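Local coordinates for protein subtilase cytotoxin subunit A (PDB 2IY9) that acts as the protease subunit of an AB5 toxin, a subtilisin-like serine endoprotease that cleaves the host endoplasmic reticulum chaperone BiP, at residues 40-46 with 283-288; 45-51 with 142-148; 213-217 with 298-302; 244-250 with 315-321. All coordinates share one frame; numbering follows the deposited sequence.

Contact 1: 40-46 with 283-288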
loop_
_atom_site.group_PDB
_atom_site.type_symbol
_atom_site.label_atom_id
_atom_site.label_comp_id
_atom_site.label_asym_id
_atom_site.label_seq_id
_atom_site.Cartn_x
_atom_site.Cartn_y
_atom_site.Cartn_z
ATOM N N THR A 40 -8.547 -3.273 -17.699
ATOM C CA THR A 40 -8.653 -2.001 -16.972
ATOM C C THR A 40 -9.085 -0.856 -17.895
ATOM O O THR A 40 -8.915 -0.931 -19.119
ATOM C CB THR A 40 -7.328 -1.623 -16.256
ATOM O OG1 THR A 40 -6.306 -1.355 -17.219
ATOM C CG2 THR A 40 -6.859 -2.751 -15.334
ATOM N N ASP A 41 -9.640 0.197 -17.299
ATOM C CA ASP A 41 -10.161 1.349 -18.033
ATOM C C ASP A 41 -9.202 2.533 -17.855
ATOM O O ASP A 41 -9.271 3.256 -16.854
ATOM C CB ASP A 41 -11.584 1.681 -17.537
ATOM C CG ASP A 41 -12.159 2.968 -18.141
ATOM O OD1 ASP A 41 -13.389 3.037 -18.348
ATOM O OD2 ASP A 41 -11.400 3.935 -18.379
ATOM N N LYS A 42 -8.324 2.730 -18.837
ATOM C CA LYS A 42 -7.308 3.797 -18.785
ATOM C C LYS A 42 -7.919 5.189 -18.980
ATOM O O LYS A 42 -7.252 6.207 -18.804
ATOM C CB LYS A 42 -6.189 3.540 -19.812
ATOM C CG LYS A 42 -6.565 3.812 -21.278
ATOM C CD LYS A 42 -5.400 3.504 -22.248
ATOM C CE LYS A 42 -4.249 4.508 -22.130
ATOM N NZ LYS A 42 -3.002 4.048 -22.851
ATOM N N ASN A 43 -9.193 5.219 -19.338
ATOM C CA ASN A 43 -9.913 6.463 -19.545
ATOM C C ASN A 43 -10.516 7.022 -18.262
ATOM O O ASN A 43 -11.015 8.137 -18.249
ATOM C CB ASN A 43 -10.982 6.263 -20.624
ATOM C CG ASN A 43 -10.375 5.975 -21.986
ATOM O OD1 ASN A 43 -9.550 6.748 -22.486
ATOM N ND2 ASN A 43 -10.766 4.852 -22.589
ATOM N N THR A 44 -10.452 6.236 -17.186
ATOM C CA THR A 44 -10.932 6.658 -15.876
ATOM C C THR A 44 -9.729 7.008 -15.017
ATOM O O THR A 44 -8.915 6.132 -14.708
ATOM C CB THR A 44 -11.757 5.547 -15.202
ATOM O OG1 THR A 44 -12.944 5.300 -15.975
ATOM C CG2 THR A 44 -12.147 5.945 -13.783
ATOM N N PRO A 45 -9.594 8.290 -14.651
ATOM C CA PRO A 45 -8.431 8.675 -13.859
ATOM C C PRO A 45 -8.464 8.044 -12.476
ATOM O O PRO A 45 -9.514 7.985 -11.828
ATOM C CB PRO A 45 -8.548 10.204 -13.777
ATOM C CG PRO A 45 -9.479 10.576 -14.936
ATOM C CD PRO A 45 -10.452 9.449 -14.945
ATOM N N VAL A 46 -7.314 7.531 -12.063
ATOM C CA VAL A 46 -7.146 6.936 -10.751
ATOM C C VAL A 46 -5.912 7.559 -10.149
ATOM O O VAL A 46 -4.839 7.491 -10.742
ATOM C CB VAL A 46 -6.944 5.400 -10.842
ATOM C CG1 VAL A 46 -6.624 4.808 -9.466
ATOM C CG2 VAL A 46 -8.180 4.725 -11.422
ATOM N N ALA A 283 -5.462 0.010 -7.445
ATOM C CA ALA A 283 -5.605 1.129 -8.397
ATOM C C ALA A 283 -6.165 0.646 -9.737
ATOM O O ALA A 283 -7.090 1.256 -10.287
ATOM C CB ALA A 283 -4.277 1.849 -8.600
ATOM N N ALA A 284 -5.601 -0.450 -10.245
ATOM C CA ALA A 284 -6.029 -1.058 -11.496
ATOM C C ALA A 284 -7.499 -1.475 -11.441
ATOM O O ALA A 284 -8.254 -1.224 -12.374
ATOM C CB ALA A 284 -5.142 -2.253 -11.829
ATOM N N MET A 285 -7.901 -2.111 -10.341
ATOM C CA MET A 285 -9.300 -2.467 -10.123
ATOM C C MET A 285 -10.213 -1.236 -10.125
ATOM O O MET A 285 -11.262 -1.226 -10.791
ATOM C CB MET A 285 -9.453 -3.210 -8.803
ATOM C CG MET A 285 -8.668 -4.509 -8.728
ATOM S SD MET A 285 -8.556 -5.160 -7.062
ATOM C CE MET A 285 -10.238 -5.593 -6.659
ATOM N N THR A 286 -9.801 -0.185 -9.414
ATOM C CA THR A 286 -10.659 1.005 -9.252
ATOM C C THR A 286 -10.970 1.678 -10.588
ATOM O O THR A 286 -12.033 2.286 -10.747
ATOM C CB THR A 286 -10.045 2.061 -8.315
ATOM O OG1 THR A 286 -8.864 2.595 -8.916
ATOM C CG2 THR A 286 -9.713 1.477 -6.947
ATOM N N SER A 287 -10.042 1.563 -11.543
ATOM C CA SER A 287 -10.253 2.104 -12.886
ATOM C C SER A 287 -11.576 1.608 -13.481
ATOM O O SER A 287 -12.247 2.352 -14.209
ATOM C CB SER A 287 -9.075 1.770 -13.816
ATOM O OG SER A 287 -9.105 0.426 -14.300
ATOM N N CYS A 288 -11.951 0.374 -13.139
ATOM C CA CYS A 288 -13.162 -0.277 -13.667
ATOM C C CYS A 288 -14.475 0.181 -13.034
ATOM O O CYS A 288 -15.541 0.077 -13.656
ATOM C CB CYS A 288 -13.026 -1.796 -13.570
ATOM S SG CYS A 288 -11.761 -2.382 -14.699
HETATM O O HOH W 1 -14.489 2.771 -15.711
#
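The Asp41 carboxylate stands beside Ser287 and is joined to its carbonyl by a water, while CB of Asp41 lies 3.5 Å from Ser287 O. Its OD1 accepts a bond from the bridging water, and OD2 turns back into the type I turn of residues 41-44, where it takes a weak bond from Asn43 N. The same water donates to Ser287 O at 2.7 Å and accepts from Thr44 OG1, tying turn to helix through three groups. In the helix, the Ala283 carbonyl receives Thr286 OG1 and Ser287 N on one face of its plane. Thr286 OG1 is placed for this by a chi1 of 66°, which folds the hydroxyl back onto its own helix, and Val46 CG1 then lies 3.2 Å from that oxygen. Serine suits position 287 because its small hydroxyl serves both sides: OG donates to Ala284 O at 2.7 Å and accepts from Asp41 N at 3.1 Å, with a fairly straight N-H angle of 159°. The methyl CG2 of Thr40 rests 3.9 Å from Ala284 CB. The loop runs from helix 34-38 to strand 47-52 and packs on the end of helix 271-288 remote from Ser272, the presumed nucleophile; Ile327 of helix 323-331 touches Thr40 and Ala284, and the disulfide Cys288-Cys331 joins these last two helices.

Contact 2: 45-51 with 142-148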
loop_
_atom_site.group_PDB
_atom_site.type_symbol
_atom_site.label_atom_id
_atom_site.label_comp_id
_atom_site.label_asym_id
_atom_site.label_seq_id
_atom_site.Cartn_x
_atom_site.Cartn_y
_atom_site.Cartn_z
ATOM N N PRO A 45 -9.594 8.290 -14.651
ATOM C CA PRO A 45 -8.431 8.675 -13.859
ATOM C C PRO A 45 -8.464 8.044 -12.476
ATOM O O PRO A 45 -9.514 7.985 -11.828
ATOM C CB PRO A 45 -8.548 10.204 -13.777
ATOM C CG PRO A 45 -9.479 10.576 -14.936
ATOM C CD PRO A 45 -10.452 9.449 -14.945
ATOM N N VAL A 46 -7.314 7.531 -12.063
ATOM C CA VAL A 46 -7.146 6.936 -10.751
ATOM C C VAL A 46 -5.912 7.559 -10.149
ATOM O O VAL A 46 -4.839 7.491 -10.742
ATOM C CB VAL A 46 -6.944 5.400 -10.842
ATOM C CG1 VAL A 46 -6.624 4.808 -9.466
ATOM C CG2 VAL A 46 -8.180 4.725 -11.422
ATOM N N VAL A 47 -6.078 8.167 -8.979
ATOM C CA VAL A 47 -4.983 8.784 -8.245
ATOM C C VAL A 47 -4.779 7.990 -6.960
ATOM O O VAL A 47 -5.689 7.873 -6.136
ATOM C CB VAL A 47 -5.286 10.263 -7.890
ATOM C CG1 VAL A 47 -4.119 10.883 -7.138
ATOM C CG2 VAL A 47 -5.620 11.082 -9.145
ATOM N N VAL A 48 -3.580 7.445 -6.794
ATOM C CA VAL A 48 -3.237 6.748 -5.567
ATOM C C VAL A 48 -2.554 7.730 -4.620
ATOM O O VAL A 48 -1.639 8.470 -5.008
ATOM C CB VAL A 48 -2.313 5.538 -5.843
ATOM C CG1 VAL A 48 -1.892 4.854 -4.529
ATOM C CG2 VAL A 48 -3.005 4.539 -6.781
ATOM N N SER A 49 -3.019 7.748 -3.376
ATOM C CA SER A 49 -2.407 8.591 -2.364
ATOM C C SER A 49 -1.123 7.915 -1.857
ATOM O O SER A 49 -1.130 6.734 -1.512
ATOM C CB SER A 49 -3.416 8.842 -1.237
ATOM O OG SER A 49 -2.930 9.841 -0.350
ATOM N N VAL A 50 -0.015 8.648 -1.858
ATOM C CA VAL A 50 1.232 8.113 -1.315
ATOM C C VAL A 50 1.597 8.916 -0.069
ATOM O O VAL A 50 2.130 10.037 -0.162
ATOM C CB VAL A 50 2.374 8.059 -2.358
ATOM C CG1 VAL A 50 3.720 7.717 -1.692
ATOM C CG2 VAL A 50 2.056 7.032 -3.421
ATOM N N VAL A 51 1.257 8.339 1.087
ATOM C CA VAL A 51 1.460 8.979 2.387
ATOM C C VAL A 51 2.819 8.470 2.876
ATOM O O VAL A 51 2.982 7.292 3.257
ATOM C CB VAL A 51 0.305 8.664 3.373
ATOM C CG1 VAL A 51 0.471 9.460 4.682
ATOM C CG2 VAL A 51 -1.056 8.986 2.725
ATOM N N GLY A 142 -12.418 7.771 -7.340
ATOM C CA GLY A 142 -11.164 7.253 -7.902
ATOM C C GLY A 142 -9.938 8.113 -7.616
ATOM O O GLY A 142 -8.810 7.656 -7.818
ATOM N N GLU A 143 -10.157 9.354 -7.176
ATOM C CA GLU A 143 -9.065 10.238 -6.748
ATOM C C GLU A 143 -8.815 10.042 -5.255
ATOM O O GLU A 143 -9.653 10.410 -4.423
ATOM C CB GLU A 143 -9.371 11.713 -7.068
ATOM C CG GLU A 143 -9.559 11.996 -8.571
ATOM C CD GLU A 143 -9.870 13.454 -8.903
ATOM O OE1 GLU A 143 -10.260 14.235 -8.002
ATOM O OE2 GLU A 143 -9.716 13.829 -10.089
ATOM N N GLU A 144 -7.670 9.434 -4.932
ATOM C CA GLU A 144 -7.266 9.151 -3.539
ATOM C C GLU A 144 -8.252 8.230 -2.791
ATOM O O GLU A 144 -8.458 8.345 -1.568
ATOM C CB GLU A 144 -6.973 10.452 -2.774
ATOM C CG GLU A 144 -5.924 11.334 -3.455
ATOM C CD GLU A 144 -5.290 12.331 -2.511
ATOM O OE1 GLU A 144 -5.567 13.535 -2.650
ATOM O OE2 GLU A 144 -4.505 11.916 -1.636
ATOM N N LYS A 145 -8.861 7.318 -3.544
ATOM C CA LYS A 145 -9.685 6.249 -2.986
ATOM C C LYS A 145 -8.780 5.190 -2.346
ATOM O O LYS A 145 -9.090 4.622 -1.276
ATOM C CB LYS A 145 -10.502 5.604 -4.110
ATOM C CG LYS A 145 -11.628 4.692 -3.645
ATOM C CD LYS A 145 -12.331 4.059 -4.835
ATOM C CE LYS A 145 -13.583 3.281 -4.428
ATOM N NZ LYS A 145 -14.671 4.175 -3.887
ATOM N N ILE A 146 -7.681 4.907 -3.041
ATOM C CA ILE A 146 -6.687 3.972 -2.561
ATOM C C ILE A 146 -5.553 4.773 -1.949
ATOM O O ILE A 146 -4.895 5.554 -2.636
ATOM C CB ILE A 146 -6.137 3.053 -3.681
ATOM C CG1 ILE A 146 -7.274 2.318 -4.417
ATOM C CG2 ILE A 146 -5.093 2.086 -3.099
ATOM C CD1 ILE A 146 -8.347 1.677 -3.486
ATOM N N ILE A 147 -5.342 4.554 -0.652
ATOM C CA ILE A 147 -4.366 5.286 0.139
ATOM C C ILE A 147 -3.218 4.369 0.568
ATOM O O ILE A 147 -3.403 3.455 1.375
ATOM C CB ILE A 147 -5.040 5.917 1.399
ATOM C CG1 ILE A 147 -6.229 6.813 0.998
ATOM C CG2 ILE A 147 -4.029 6.713 2.226
ATOM C CD1 ILE A 147 -7.168 7.112 2.169
ATOM N N ASN A 148 -2.028 4.636 0.031
ATOM C CA ASN A 148 -0.852 3.810 0.295
ATOM C C ASN A 148 -0.043 4.325 1.468
ATOM O O ASN A 148 0.456 5.465 1.460
ATOM C CB ASN A 148 0.037 3.743 -0.943
ATOM C CG ASN A 148 1.202 2.784 -0.770
ATOM O OD1 ASN A 148 2.299 3.163 -0.310
ATOM N ND2 ASN A 148 0.962 1.529 -1.100
HETATM O O HOH W 2 -7.411 5.891 -5.885
#
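Val47 and Ser49 carry the backbone bonding to segment 142-148. Val47 N donates to Gly142 O at 3.0 Å and Val47 O accepts from Glu144 N; farther on, Ser49 N reaches Ile146 O, Ser49 O accepts from Asn148 N at 2.8 Å, and Val51 N donates to Asn148 O. Between the two sets the second chain turns corners at Glu144 and Ile146, and a water bridges the two chains there, donating to Val47 O at 2.6 Å and to Gly142 O while accepting from Ile146 N. Glycine fits position 142 because its phi of 93° would press a side chain against the preceding carbonyl. The pairing is parallel and joins strands 47-52 and 147-149 in the central sheet of the subtilisin-like fold; strand 47-52 ends at Asp52, the presumed acid of the charge relay. Among polar side chains, Ser49 OG, held anti to the backbone N (chi1 -170°), donates to Glu144 OE2 at 2.9 Å; that oxygen also forms a salt bridge with Arg115. Apolar contacts suit the branched residues: Val51 CG2 lies 3.8 Å from Ile147 CG2, with Ile133 of helix 125-134 against Ile147, and Val47 CG1 meets the methylene CG of Glu144 at 4.1 Å.

Contact 3: 213-217 with 298-302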
loop_
_atom_site.group_PDB
_atom_site.type_symbol
_atom_site.label_atom_id
_atom_site.label_comp_id
_atom_site.label_asym_id
_atom_site.label_seq_id
_atom_site.Cartn_x
_atom_site.Cartn_y
_atom_site.Cartn_z
ATOM N N ASP A 213 -14.024 -2.567 8.224
ATOM C CA ASP A 213 -12.599 -2.216 8.351
ATOM C C ASP A 213 -11.993 -1.772 6.992
ATOM O O ASP A 213 -11.971 -2.561 6.048
ATOM C CB ASP A 213 -11.845 -3.415 8.947
ATOM C CG ASP A 213 -10.346 -3.174 9.130
ATOM O OD1 ASP A 213 -9.850 -2.035 8.993
ATOM O OD2 ASP A 213 -9.650 -4.169 9.417
ATOM N N PRO A 214 -11.534 -0.507 6.895
ATOM C CA PRO A 214 -10.997 0.035 5.641
ATOM C C PRO A 214 -9.486 -0.189 5.440
ATOM O O PRO A 214 -8.941 0.234 4.428
ATOM C CB PRO A 214 -11.266 1.524 5.789
ATOM C CG PRO A 214 -11.028 1.779 7.243
ATOM C CD PRO A 214 -11.515 0.517 7.962
ATOM N N VAL A 215 -8.832 -0.848 6.397
ATOM C CA VAL A 215 -7.389 -1.128 6.328
ATOM C C VAL A 215 -7.131 -2.516 5.710
ATOM O O VAL A 215 -7.775 -3.490 6.080
ATOM C CB VAL A 215 -6.728 -1.039 7.731
ATOM C CG1 VAL A 215 -5.197 -1.278 7.658
ATOM C CG2 VAL A 215 -7.016 0.324 8.392
ATOM N N ILE A 216 -6.174 -2.581 4.782
ATOM C CA ILE A 216 -5.668 -3.830 4.229
ATOM C C ILE A 216 -4.195 -3.933 4.622
ATOM O O ILE A 216 -3.372 -3.115 4.200
ATOM C CB ILE A 216 -5.842 -3.897 2.688
ATOM C CG1 ILE A 216 -7.333 -3.866 2.325
ATOM C CG2 ILE A 216 -5.203 -5.174 2.126
ATOM C CD1 ILE A 216 -7.593 -3.660 0.835
ATOM N N ARG A 217 -3.895 -4.908 5.474
ATOM C CA ARG A 217 -2.580 -5.045 6.118
ATOM C C ARG A 217 -1.747 -6.022 5.310
ATOM O O ARG A 217 -2.151 -7.158 5.108
ATOM C CB ARG A 217 -2.735 -5.576 7.555
ATOM C CG ARG A 217 -3.572 -4.676 8.463
ATOM C CD ARG A 217 -4.284 -5.463 9.582
ATOM N NE ARG A 217 -5.209 -4.570 10.284
ATOM C CZ ARG A 217 -6.461 -4.355 9.905
ATOM N NH1 ARG A 217 -6.961 -5.007 8.854
ATOM N NH2 ARG A 217 -7.226 -3.508 10.586
ATOM N N LYS A 298 -12.186 -4.271 -1.237
ATOM C CA LYS A 298 -11.455 -5.094 -0.271
ATOM C C LYS A 298 -11.836 -6.576 -0.384
ATOM O O LYS A 298 -10.953 -7.441 -0.465
ATOM C CB LYS A 298 -11.667 -4.596 1.156
ATOM C CG LYS A 298 -10.934 -5.429 2.214
ATOM C CD LYS A 298 -10.865 -4.711 3.566
ATOM C CE LYS A 298 -10.228 -5.620 4.606
ATOM N NZ LYS A 298 -10.151 -4.945 5.920
ATOM N N ARG A 299 -13.140 -6.851 -0.390
ATOM C CA ARG A 299 -13.654 -8.211 -0.557
ATOM C C ARG A 299 -13.134 -8.888 -1.834
ATOM O O ARG A 299 -12.653 -10.014 -1.785
ATOM C CB ARG A 299 -15.198 -8.210 -0.544
ATOM C CG ARG A 299 -15.830 -9.594 -0.654
ATOM C CD ARG A 299 -17.365 -9.524 -0.661
ATOM N NE ARG A 299 -17.882 -8.801 -1.829
ATOM C CZ ARG A 299 -18.506 -7.620 -1.787
ATOM N NH1 ARG A 299 -18.719 -6.995 -0.634
ATOM N NH2 ARG A 299 -18.933 -7.061 -2.913
ATOM N N THR A 300 -13.229 -8.210 -2.977
ATOM C CA THR A 300 -12.760 -8.818 -4.220
ATOM C C THR A 300 -11.260 -9.119 -4.148
ATOM O O THR A 300 -10.831 -10.194 -4.552
ATOM C CB THR A 300 -13.123 -7.984 -5.460
ATOM O OG1 THR A 300 -14.549 -7.851 -5.535
ATOM C CG2 THR A 300 -12.619 -8.665 -6.741
ATOM N N LEU A 301 -10.470 -8.196 -3.608
ATOM C CA LEU A 301 -9.032 -8.445 -3.434
ATOM C C LEU A 301 -8.761 -9.693 -2.594
ATOM O O LEU A 301 -7.985 -10.567 -2.993
ATOM C CB LEU A 301 -8.333 -7.246 -2.791
ATOM C CG LEU A 301 -6.799 -7.385 -2.715
ATOM C CD1 LEU A 301 -6.162 -7.168 -4.097
ATOM C CD2 LEU A 301 -6.232 -6.402 -1.705
ATOM N N LEU A 302 -9.418 -9.772 -1.439
ATOM C CA LEU A 302 -9.202 -10.867 -0.504
ATOM C C LEU A 302 -9.754 -12.189 -0.994
ATOM O O LEU A 302 -9.075 -13.210 -0.866
ATOM C CB LEU A 302 -9.772 -10.532 0.875
ATOM C CG LEU A 302 -9.194 -9.252 1.493
ATOM C CD1 LEU A 302 -9.721 -9.116 2.913
ATOM C CD2 LEU A 302 -7.655 -9.230 1.461
HETATM O O HOH W 3 -9.386 -7.056 7.566
#
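Lys298 and Ile216 run past one another in opposite directions, the fully extended lysine pointing from helix to strand while the isoleucine points from strand to helix. Ile216 CG1 lies 3.8 Å from Lys298 CD, so the methylenes of the lysine serve as an apolar flank and its ammonium is carried on to polar ground. A chi1 of 179° starts that straight run. At its end NZ donates to Val215 O at 2.8 Å and to Asp213 O at 3.0 Å, the latter approached from above the carbonyl plane, and to a water. Lysine suits the place because its long apolar chain lies along the isoleucine and its ammonium still reaches the two carbonyls. Asp213 OD2 stands 3.6 Å from Lys298 NZ, a long salt bridge; the same oxygen is gripped more closely by Arg217, whose NH1 and NH2 come end-on, close to the guanidinium plane. The other oxygen, OD1, accepts from Val215 N in an Asx turn, a further restraint on the carboxylate. Leucine at 301 crosses the isoleucine at an angle, CD2 lying 4.0 Å from Ile216 CD1. Strand 215-221 sits between strands 176-180 and 249-252 of the parallel sheet; helix 294-304 packs over it beside helix 271-288, whose Leu282 and Val278 touch Ile216 and Leu301.

Contact 4: 244-250 with 315-321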
loop_
_atom_site.group_PDB
_atom_site.type_symbol
_atom_site.label_atom_id
_atom_site.label_comp_id
_atom_site.label_asym_id
_atom_site.label_seq_id
_atom_site.Cartn_x
_atom_site.Cartn_y
_atom_site.Cartn_z
ATOM N N ASN A 244 -1.315 -14.314 12.025
ATOM C CA ASN A 244 -2.723 -14.492 11.737
ATOM C C ASN A 244 -3.558 -13.490 12.538
ATOM O O ASN A 244 -3.282 -13.245 13.717
ATOM C CB ASN A 244 -3.145 -15.927 12.041
ATOM C CG ASN A 244 -4.535 -16.235 11.548
ATOM O OD1 ASN A 244 -5.522 -15.836 12.159
ATOM N ND2 ASN A 244 -4.622 -16.941 10.435
ATOM N N ASN A 245 -4.548 -12.897 11.872
ATOM C CA ASN A 245 -5.423 -11.852 12.445
ATOM C C ASN A 245 -4.794 -10.444 12.554
ATOM O O ASN A 245 -5.457 -9.493 12.988
ATOM C CB ASN A 245 -6.025 -12.288 13.791
ATOM C CG ASN A 245 -7.432 -11.755 13.997
ATOM O OD1 ASN A 245 -7.812 -11.384 15.114
ATOM N ND2 ASN A 245 -8.217 -11.716 12.923
ATOM N N TRP A 246 -3.522 -10.323 12.158
ATOM C CA TRP A 246 -2.840 -9.026 12.103
ATOM C C TRP A 246 -2.298 -8.691 10.701
ATOM O O TRP A 246 -1.693 -7.637 10.508
ATOM C CB TRP A 246 -1.705 -8.966 13.130
ATOM C CG TRP A 246 -2.181 -9.069 14.538
ATOM C CD1 TRP A 246 -2.450 -10.217 15.238
ATOM C CD2 TRP A 246 -2.452 -7.980 15.426
ATOM N NE1 TRP A 246 -2.866 -9.905 16.517
ATOM C CE2 TRP A 246 -2.876 -8.540 16.657
ATOM C CE3 TRP A 246 -2.384 -6.585 15.300
ATOM C CZ2 TRP A 246 -3.238 -7.748 17.753
ATOM C CZ3 TRP A 246 -2.730 -5.795 16.401
ATOM C CH2 TRP A 246 -3.147 -6.385 17.613
ATOM N N VAL A 247 -2.530 -9.593 9.745
ATOM C CA VAL A 247 -2.085 -9.438 8.358
ATOM C C VAL A 247 -3.219 -9.939 7.458
ATOM O O VAL A 247 -3.699 -11.064 7.638
ATOM C CB VAL A 247 -0.790 -10.265 8.078
ATOM C CG1 VAL A 247 -0.365 -10.148 6.613
ATOM C CG2 VAL A 247 0.369 -9.855 9.037
ATOM N N ASP A 248 -3.643 -9.114 6.498
ATOM C CA ASP A 248 -4.749 -9.483 5.595
ATOM C C ASP A 248 -4.309 -10.242 4.336
ATOM O O ASP A 248 -5.028 -11.123 3.848
ATOM C CB ASP A 248 -5.553 -8.238 5.197
ATOM C CG ASP A 248 -6.211 -7.570 6.394
ATOM O OD1 ASP A 248 -7.066 -8.210 7.044
ATOM O OD2 ASP A 248 -5.858 -6.412 6.699
ATOM N N ILE A 249 -3.132 -9.894 3.822
ATOM C CA ILE A 249 -2.636 -10.426 2.553
ATOM C C ILE A 249 -1.113 -10.315 2.518
ATOM O O ILE A 249 -0.525 -9.415 3.144
ATOM C CB ILE A 249 -3.261 -9.665 1.334
ATOM C CG1 ILE A 249 -3.114 -10.470 0.033
ATOM C CG2 ILE A 249 -2.674 -8.242 1.196
ATOM C CD1 ILE A 249 -3.947 -9.921 -1.132
ATOM N N ALA A 250 -0.485 -11.229 1.785
ATOM C CA ALA A 250 0.935 -11.136 1.512
ATOM C C ALA A 250 1.158 -10.898 0.025
ATOM O O ALA A 250 0.406 -11.383 -0.831
ATOM C CB ALA A 250 1.669 -12.394 1.989
ATOM N N VAL A 315 -0.526 -15.261 7.934
ATOM C CA VAL A 315 -1.446 -14.383 7.207
ATOM C C VAL A 315 -2.859 -14.937 7.358
ATOM O O VAL A 315 -3.075 -16.148 7.220
ATOM C CB VAL A 315 -1.109 -14.355 5.680
ATOM C CG1 VAL A 315 -2.107 -13.479 4.903
ATOM C CG2 VAL A 315 0.320 -13.894 5.427
ATOM N N THR A 316 -3.823 -14.055 7.624
ATOM C CA THR A 316 -5.222 -14.473 7.678
ATOM C C THR A 316 -5.570 -15.249 6.422
ATOM O O THR A 316 -5.381 -14.772 5.292
ATOM C CB THR A 316 -6.184 -13.285 7.891
ATOM O OG1 THR A 316 -5.895 -12.692 9.157
ATOM C CG2 THR A 316 -7.662 -13.749 7.881
ATOM N N GLU A 317 -6.032 -16.472 6.648
ATOM C CA GLU A 317 -6.419 -17.422 5.608
ATOM C C GLU A 317 -5.331 -17.742 4.582
ATOM O O GLU A 317 -5.628 -18.264 3.516
ATOM C CB GLU A 317 -7.708 -16.982 4.906
ATOM C CG GLU A 317 -8.789 -16.566 5.861
ATOM C CD GLU A 317 -10.063 -17.278 5.606
ATOM O OE1 GLU A 317 -10.193 -18.411 6.123
ATOM O OE2 GLU A 317 -10.930 -16.706 4.902
ATOM N N GLY A 318 -4.080 -17.437 4.907
ATOM C CA GLY A 318 -2.958 -17.760 4.019
ATOM C C GLY A 318 -2.999 -17.039 2.680
ATOM O O GLY A 318 -2.479 -17.546 1.684
ATOM N N ARG A 319 -3.595 -15.845 2.663
ATOM C CA ARG A 319 -3.833 -15.101 1.427
ATOM C C ARG A 319 -2.590 -14.543 0.744
ATOM O O ARG A 319 -1.773 -13.830 1.364
ATOM C CB ARG A 319 -4.814 -13.949 1.653
ATOM C CG ARG A 319 -6.193 -14.364 2.079
ATOM C CD ARG A 319 -7.139 -13.201 1.972
ATOM N NE ARG A 319 -8.353 -13.418 2.742
ATOM C CZ ARG A 319 -8.577 -12.921 3.953
ATOM N NH1 ARG A 319 -7.658 -12.171 4.557
ATOM N NH2 ARG A 319 -9.726 -13.179 4.565
ATOM N N VAL A 320 -2.484 -14.840 -0.550
ATOM C CA VAL A 320 -1.411 -14.322 -1.391
ATOM C C VAL A 320 -2.012 -13.592 -2.589
ATOM O O VAL A 320 -2.914 -14.111 -3.273
ATOM C CB VAL A 320 -0.442 -15.448 -1.839
ATOM C CG1 VAL A 320 0.541 -14.947 -2.908
ATOM C CG2 VAL A 320 0.321 -16.002 -0.636
ATOM N N LEU A 321 -1.511 -12.383 -2.825
ATOM C CA LEU A 321 -1.967 -11.520 -3.903
ATOM C C LEU A 321 -1.998 -12.230 -5.254
ATOM O O LEU A 321 -0.982 -12.763 -5.711
ATOM C CB LEU A 321 -1.065 -10.282 -3.987
ATOM C CG LEU A 321 -1.393 -9.286 -5.102
ATOM C CD1 LEU A 321 -2.766 -8.662 -4.873
ATOM C CD2 LEU A 321 -0.299 -8.217 -5.255
HETATM O O HOH W 4 -6.940 -17.695 9.185
HETATM O O HOH W 5 -8.397 -10.611 6.748
HETATM O O HOH W 6 -6.436 -10.050 9.352
#
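Thr316 reaches back to Asn245 because its OG1 lies anti to its own carbonyl carbon (chi1 -63°), and Arg319 reaches Asp248 through a side chain extended from CG to NE. These residues fasten a tight turn, 315-318, and the short strand 319-320 to the entry of strand 249-252, one of the two outermost strands of the parallel sheet in this subtilisin-like fold. Thr316 OG1 accepts from Asn245 N at 3.0 Å, while its backbone N donates to Val247 O at 3.0 Å. A threonine suits this place because its hydroxyl can take an N-H of the opposing loop and also bond a water held by Asp248 OD1. Arg319 NH1 donates to Asp248 O at 2.9 Å in the carbonyl plane, on a lone pair, and in its own guanidinium plane too; a second water links NH1 to Asp248 OD1. The other carboxylate oxygen, OD2, is engaged by Arg217 in a salt bridge. Apolar side chains also meet: Val315 CG2 lies 4.0 Å from both Val247 CG1 and Ala250 CB, the single methyl of the alanine packing against the valine branch. Ile249 CD1 meets Leu321 CB at 4.1 Å, with Leu301 of helix 294-304 touching both residues. At the single bridge, Ala250 N donates to Arg319 O, and Leu321 N donates to Ala250 O at 2.9 Å, lying nearly along the C=O axis, with an N-H angle of 170°.

From the N terminus, segment 40-46 opens contact 1, which closes only at helix 271-288, 237 residues later. Contact 2 is nested within that loop and shares Pro45 and Val46 with it: it brings together two strands of the central sheet, and Ala283 of contact 1 packs on its Val48. Contact 3 opens after contact 2 has closed and ends on helix 294-304, so it crosses contact 1. Contact 4 crosses both contacts 1 and 3, tying the edge strand to the chain just before helix 323-331. Contacts 3 and 4 adjoin through neighbouring strands of the sheet, whereas contacts 2 and 4 lie on opposite sides of the chain's centre.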